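Local coordinates for protein arginine kinase (Anthopleura japonica, PDB 4RF6) that catalyses the reversible transfer of a phosphate group from ATP to L-arginine, giving phosphoarginine and ADP, with two phosphagen kinase units joined in one chain, at residues A[371-376]-A[393-398]; A[386-391]-A[445-450]. One frame throughout, in Å; residues are numbered along the deposited sequence.

Interaction 1 (A[371-376]-A[393-398])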
loop_
_atom_site.group_PDB
_atom_site.type_symbol
_atom_site.label_atom_id
_atom_site.label_comp_id
_atom_site.label_asym_id
_atom_site.label_seq_id
_atom_site.Cartn_x
_atom_site.Cartn_y
_atom_site.Cartn_z
ATOM N N SER A 371 -18.701 -16.699 15.107
ATOM C CA SER A 371 -18.882 -17.901 15.922
ATOM C C SER A 371 -20.197 -18.604 15.612
ATOM O O SER A 371 -20.447 -19.716 16.086
ATOM C CB SER A 371 -18.862 -17.540 17.406
ATOM O OG SER A 371 -19.958 -16.705 17.732
ATOM N N VAL A 372 -21.031 -17.951 14.810
ATOM C CA VAL A 372 -22.392 -18.403 14.551
ATOM C C VAL A 372 -22.632 -18.610 13.050
ATOM O O VAL A 372 -22.060 -17.894 12.230
ATOM C CB VAL A 372 -23.390 -17.380 15.145
ATOM C CG1 VAL A 372 -24.685 -17.314 14.350
ATOM C CG2 VAL A 372 -23.655 -17.696 16.608
ATOM N N PHE A 373 -23.450 -19.604 12.698
ATOM C CA PHE A 373 -23.833 -19.846 11.307
ATOM C C PHE A 373 -24.350 -18.568 10.653
ATOM O O PHE A 373 -25.181 -17.864 11.227
ATOM C CB PHE A 373 -24.900 -20.937 11.227
ATOM C CG PHE A 373 -25.190 -21.400 9.828
ATOM C CD1 PHE A 373 -24.448 -22.426 9.260
ATOM C CD2 PHE A 373 -26.202 -20.809 9.080
ATOM C CE1 PHE A 373 -24.707 -22.859 7.973
ATOM C CE2 PHE A 373 -26.470 -21.234 7.797
ATOM C CZ PHE A 373 -25.719 -22.262 7.237
ATOM N N PRO A 374 -23.849 -18.260 9.449
ATOM C CA PRO A 374 -24.240 -17.028 8.753
ATOM C C PRO A 374 -25.733 -17.031 8.440
ATOM O O PRO A 374 -26.148 -17.655 7.462
ATOM C CB PRO A 374 -23.430 -17.085 7.448
ATOM C CG PRO A 374 -22.345 -18.103 7.695
ATOM C CD PRO A 374 -22.936 -19.089 8.644
ATOM N N GLU A 375 -26.518 -16.332 9.256
ATOM C CA GLU A 375 -27.976 -16.324 9.123
ATOM C C GLU A 375 -28.463 -15.896 7.736
ATOM O O GLU A 375 -29.504 -16.361 7.273
ATOM C CB GLU A 375 -28.605 -15.427 10.193
ATOM C CG GLU A 375 -30.026 -15.821 10.597
ATOM C CD GLU A 375 -30.059 -17.066 11.470
ATOM O OE1 GLU A 375 -29.006 -17.416 12.047
ATOM O OE2 GLU A 375 -31.136 -17.694 11.581
ATOM N N VAL A 376 -27.705 -15.020 7.078
ATOM C CA VAL A 376 -28.075 -14.515 5.752
ATOM C C VAL A 376 -28.199 -15.631 4.710
ATOM O O VAL A 376 -28.878 -15.473 3.694
ATOM C CB VAL A 376 -27.084 -13.441 5.238
ATOM C CG1 VAL A 376 -26.924 -12.317 6.244
ATOM C CG2 VAL A 376 -25.730 -14.058 4.925
ATOM N N GLU A 393 -24.302 -28.181 10.339
ATOM C CA GLU A 393 -23.485 -29.252 10.907
ATOM C C GLU A 393 -22.073 -29.195 10.341
ATOM O O GLU A 393 -21.086 -29.310 11.074
ATOM C CB GLU A 393 -24.085 -30.629 10.610
ATOM C CG GLU A 393 -25.558 -30.771 10.947
ATOM C CD GLU A 393 -26.461 -30.212 9.864
ATOM O OE1 GLU A 393 -27.505 -29.623 10.206
ATOM O OE2 GLU A 393 -26.128 -30.365 8.671
ATOM N N LEU A 394 -21.989 -29.025 9.024
ATOM C CA LEU A 394 -20.709 -28.887 8.344
ATOM C C LEU A 394 -19.986 -27.653 8.879
ATOM O O LEU A 394 -18.785 -27.697 9.160
ATOM C CB LEU A 394 -20.928 -28.778 6.829
ATOM C CG LEU A 394 -19.758 -28.923 5.857
ATOM C CD1 LEU A 394 -20.256 -29.455 4.528
ATOM C CD2 LEU A 394 -19.061 -27.602 5.631
ATOM N N PHE A 395 -20.727 -26.556 9.020
ATOM C CA PHE A 395 -20.188 -25.325 9.581
ATOM C C PHE A 395 -19.613 -25.571 10.974
ATOM O O PHE A 395 -18.500 -25.138 11.282
ATOM C CB PHE A 395 -21.270 -24.247 9.647
ATOM C CG PHE A 395 -20.796 -22.950 10.255
ATOM C CD1 PHE A 395 -19.959 -22.096 9.544
ATOM C CD2 PHE A 395 -21.195 -22.580 11.533
ATOM C CE1 PHE A 395 -19.523 -20.903 10.100
ATOM C CE2 PHE A 395 -20.764 -21.388 12.093
ATOM C CZ PHE A 395 -19.929 -20.546 11.377
ATOM N N ASP A 396 -20.374 -26.274 11.808
ATOM C CA ASP A 396 -19.943 -26.556 13.171
ATOM C C ASP A 396 -18.690 -27.435 13.227
ATOM O O ASP A 396 -17.808 -27.214 14.061
ATOM C CB ASP A 396 -21.077 -27.185 13.985
ATOM C CG ASP A 396 -22.117 -26.172 14.419
ATOM O OD1 ASP A 396 -23.273 -26.582 14.671
ATOM O OD2 ASP A 396 -21.781 -24.972 14.505
ATOM N N SER A 397 -18.608 -28.420 12.336
ATOM C CA SER A 397 -17.470 -29.338 12.324
ATOM C C SER A 397 -16.174 -28.675 11.852
ATOM O O SER A 397 -15.080 -29.178 12.127
ATOM C CB SER A 397 -17.779 -30.588 11.485
ATOM O OG SER A 397 -18.196 -30.249 10.170
ATOM N N LEU A 398 -16.290 -27.541 11.162
ATOM C CA LEU A 398 -15.122 -26.894 10.552
ATOM C C LEU A 398 -14.776 -25.499 11.094
ATOM O O LEU A 398 -13.636 -25.052 10.958
ATOM C CB LEU A 398 -15.296 -26.817 9.028
ATOM C CG LEU A 398 -15.428 -28.148 8.277
ATOM C CD1 LEU A 398 -15.696 -27.918 6.799
ATOM C CD2 LEU A 398 -14.175 -28.996 8.458
#

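Interaction 2 (A[386-391]-A[445-450])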
loop_
_atom_site.group_PDB
_atom_site.type_symbol
_atom_site.label_atom_id
_atom_site.label_comp_id
_atom_site.label_asym_id
_atom_site.label_seq_id
_atom_site.Cartn_x
_atom_site.Cartn_y
_atom_site.Cartn_z
ATOM N N LEU A 386 -22.176 -21.802 -2.058
ATOM C CA LEU A 386 -21.906 -21.687 -0.631
ATOM C C LEU A 386 -23.132 -22.097 0.172
ATOM O O LEU A 386 -23.054 -22.952 1.058
ATOM C CB LEU A 386 -21.505 -20.254 -0.273
ATOM C CG LEU A 386 -21.367 -19.953 1.219
ATOM C CD1 LEU A 386 -20.327 -20.871 1.852
ATOM C CD2 LEU A 386 -21.016 -18.481 1.468
ATOM N N ARG A 387 -24.265 -21.481 -0.147
ATOM C CA ARG A 387 -25.517 -21.771 0.536
ATOM C C ARG A 387 -25.918 -23.225 0.300
ATOM O O ARG A 387 -26.396 -23.906 1.208
ATOM C CB ARG A 387 -26.610 -20.830 0.017
ATOM C CG ARG A 387 -27.872 -20.756 0.872
ATOM C CD ARG A 387 -28.820 -21.917 0.613
ATOM N NE ARG A 387 -30.137 -21.705 1.200
ATOM C CZ ARG A 387 -31.188 -21.267 0.515
ATOM N NH1 ARG A 387 -31.072 -20.999 -0.779
ATOM N NH2 ARG A 387 -32.352 -21.103 1.126
ATOM N N LYS A 388 -25.726 -23.686 -0.932
ATOM C CA LYS A 388 -26.128 -25.030 -1.324
ATOM C C LYS A 388 -25.448 -26.104 -0.480
ATOM O O LYS A 388 -26.069 -27.106 -0.124
ATOM C CB LYS A 388 -25.828 -25.265 -2.810
ATOM C CG LYS A 388 -26.307 -26.616 -3.338
ATOM C CD LYS A 388 -26.095 -26.729 -4.838
ATOM C CE LYS A 388 -26.661 -28.033 -5.371
ATOM N NZ LYS A 388 -26.336 -28.233 -6.812
ATOM N N TYR A 389 -24.179 -25.885 -0.141
ATOM C CA TYR A 389 -23.371 -26.936 0.479
ATOM C C TYR A 389 -22.981 -26.712 1.945
ATOM O O TYR A 389 -22.680 -27.670 2.664
ATOM C CB TYR A 389 -22.134 -27.227 -0.382
ATOM C CG TYR A 389 -22.488 -27.842 -1.712
ATOM C CD1 TYR A 389 -23.155 -29.058 -1.775
ATOM C CD2 TYR A 389 -22.168 -27.204 -2.904
ATOM C CE1 TYR A 389 -23.489 -29.628 -2.984
ATOM C CE2 TYR A 389 -22.499 -27.765 -4.121
ATOM C CZ TYR A 389 -23.158 -28.976 -4.153
ATOM O OH TYR A 389 -23.493 -29.541 -5.357
ATOM N N LEU A 390 -22.991 -25.460 2.391
ATOM C CA LEU A 390 -22.635 -25.171 3.777
ATOM C C LEU A 390 -23.809 -25.403 4.728
ATOM O O LEU A 390 -24.560 -24.480 5.036
ATOM C CB LEU A 390 -22.102 -23.743 3.944
ATOM C CG LEU A 390 -21.497 -23.462 5.322
ATOM C CD1 LEU A 390 -20.134 -24.104 5.438
ATOM C CD2 LEU A 390 -21.405 -21.980 5.632
ATOM N N THR A 391 -23.964 -26.639 5.189
ATOM C CA THR A 391 -24.952 -26.951 6.217
ATOM C C THR A 391 -24.425 -26.466 7.568
ATOM O O THR A 391 -23.216 -26.282 7.732
ATOM C CB THR A 391 -25.203 -28.457 6.287
ATOM O OG1 THR A 391 -24.145 -29.078 7.026
ATOM C CG2 THR A 391 -25.250 -29.049 4.892
ATOM N N VAL A 445 -16.136 -27.658 -5.938
ATOM C CA VAL A 445 -15.311 -28.015 -7.094
ATOM C C VAL A 445 -16.065 -28.932 -8.059
ATOM O O VAL A 445 -16.095 -28.687 -9.270
ATOM C CB VAL A 445 -14.000 -28.697 -6.673
ATOM C CG1 VAL A 445 -13.350 -29.388 -7.868
ATOM C CG2 VAL A 445 -13.048 -27.688 -6.061
ATOM N N GLU A 446 -16.677 -29.984 -7.519
ATOM C CA GLU A 446 -17.354 -30.977 -8.347
ATOM C C GLU A 446 -18.677 -30.458 -8.898
ATOM O O GLU A 446 -19.217 -31.009 -9.860
ATOM C CB GLU A 446 -17.554 -32.290 -7.578
ATOM C CG GLU A 446 -16.252 -33.056 -7.320
ATOM C CD GLU A 446 -16.473 -34.413 -6.660
ATOM O OE1 GLU A 446 -17.584 -34.652 -6.134
ATOM O OE2 GLU A 446 -15.527 -35.237 -6.671
ATOM N N ASP A 447 -19.205 -29.400 -8.294
ATOM C CA ASP A 447 -20.416 -28.780 -8.820
ATOM C C ASP A 447 -20.056 -27.895 -10.009
ATOM O O ASP A 447 -20.578 -28.081 -11.115
ATOM C CB ASP A 447 -21.133 -27.968 -7.738
ATOM C CG ASP A 447 -22.539 -27.544 -8.152
ATOM O OD1 ASP A 447 -22.695 -26.926 -9.229
ATOM O OD2 ASP A 447 -23.486 -27.839 -7.393
ATOM N N TYR A 448 -19.155 -26.940 -9.790
ATOM C CA TYR A 448 -18.786 -26.006 -10.845
ATOM C C TYR A 448 -18.074 -26.710 -11.995
ATOM O O TYR A 448 -18.245 -26.331 -13.155
ATOM C CB TYR A 448 -17.904 -24.864 -10.315
ATOM C CG TYR A 448 -17.486 -23.907 -11.420
ATOM C CD1 TYR A 448 -18.311 -22.853 -11.797
ATOM C CD2 TYR A 448 -16.283 -24.077 -12.106
ATOM C CE1 TYR A 448 -17.946 -21.981 -12.813
ATOM C CE2 TYR A 448 -15.910 -23.212 -13.127
ATOM C CZ TYR A 448 -16.747 -22.167 -13.472
ATOM O OH TYR A 448 -16.385 -21.304 -14.478
ATOM N N HIS A 449 -17.266 -27.719 -11.677
ATOM C CA HIS A 449 -16.484 -28.398 -12.701
ATOM C C HIS A 449 -17.107 -29.730 -13.115
ATOM O O HIS A 449 -16.427 -30.585 -13.688
ATOM C CB HIS A 449 -15.034 -28.614 -12.240
ATOM C CG HIS A 449 -14.260 -27.347 -12.051
ATOM N ND1 HIS A 449 -13.701 -26.654 -13.102
ATOM C CD2 HIS A 449 -13.944 -26.655 -10.931
ATOM C CE1 HIS A 449 -13.075 -25.584 -12.638
ATOM N NE2 HIS A 449 -13.211 -25.564 -11.323
ATOM N N SER A 450 -18.393 -29.899 -12.812
ATOM C CA SER A 450 -19.155 -31.050 -13.293
ATOM C C SER A 450 -18.891 -31.205 -14.787
ATOM O O SER A 450 -18.919 -30.218 -15.526
ATOM C CB SER A 450 -20.650 -30.840 -13.033
ATOM O OG SER A 450 -21.425 -31.943 -13.462
#

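Interaction 1 (A[371-376]-A[393-398])
Phe395 reaches out of helix 392-398 and lays its ring against the extended chain of Val372, Phe373 and Pro374. The aromatic part is an offset edge-to-face pair: the edge of the Phe373 ring is turned to the face of Phe395, with the ring centroids 5.6 Å apart and the planes at 86°. Phe373 sends CG anti to its own nitrogen (chi1 -171°), which places the ring near the start of helix 392-398, where Phe373 CD1 lies 3.7 Å from Phe395 CB, that methylene lying at the edge of the Phe373 ring. Two CH-pi contacts act on one face of Phe395. Phe373 CA stands 4.0 Å from the Phe395 ring centroid, and Pro374 CD sits more squarely above the ring, 16° off its normal and 4.3 Å from the same centroid. Backbone atoms close in on the far end of the ring: Phe373 N is 3.3 Å from Phe395 CE2, and Val372 O is 3.5 Å from Phe395 CZ. No hydrogen bond crosses the contact, so it rests on packing by one buried aromatic side chain against a loop. In Phe395 CG, likewise anti to the nitrogen, directs the ring away from the helix toward the loop. Where the chain leaves the long helix 344-370, Ser371 OG bonds back to Lys368 O. Beyond the contact, Pro374 packs on Tyr410, Ile413 and Val417 of helix 409-418 and Phe395 on Leu409, which ties the loop after helix 344-370 and helix 392-398 to that same helix.

Interaction 2 (A[386-391]-A[445-450])
Asp447 OD2 takes two hydrogen bonds from neighbouring residues of helix 385-389, one from the Tyr389 hydroxyl and one from the Lys388 ammonium. The tyrosine bond is the shorter, Tyr389 OH to Asp447 OD2 2.7 Å, and uses the anti lone pair of that oxygen, on the side away from OD1. Lys388 NZ approaches nearly along the C-O axis and makes a salt bridge of 2.9 Å to Asp447 OD2. Lys388 is stretched out: CG is anti to the backbone nitrogen (chi1 -176°) and every later torsion is close to trans, which carries NZ to the carboxylate at full length. Along the way its CG lies 3.9 Å above the plane of the Tyr389 ring, over the centre, so the start of the lysine chain rests on the ring whose hydroxyl shares its acceptor.

The contact joins the ends of two helices in the small, mainly helical N-terminal domain of the second phosphagen kinase unit. Leu390, the first residue past helix 385-389, is the centre of an inverse gamma turn, and Thr391 then N-caps the next helix through OG1 to Leu394 N.

Tyr389 takes a different first torsion from Lys388, with CG anti to the carbonyl carbon (chi1 -67°), and its ring leans across to helix 438-448, packing on Leu440, Lys443 and Ile444. Ring and carboxylate planes are turned 71° apart, and Asp447 OD2 lies at the ring edge, 3.4 Å from Tyr389 CE2. The two donors, one of them charged, would be expected to favour the ionised form of Asp447. The aspartate side chain leaves its own backbone heading for helix 385-389.

Overall arrangement
Both interactions belong to the N-terminal domain of the second phosphagen kinase unit, their centres 16 Å apart. Along the chain their segments alternate: 371-376, 386-391, 393-398, then 445-450, so the middle two, on the consecutive helices 385-389 and 392-398, each pair with a different partner. The contacts meet where those helices join, Phe373 CZ lying 3.3 Å from Leu390 O and Leu394 CD1 3.5 Å from Tyr389 O. Interaction 1 is apolar, partly buried, and made by the loop that follows helix 344-370; interaction 2 is polar and at the surface, toward helix 438-448. Together they link that loop, by way of helices 392-398 and 385-389, to helix 438-448.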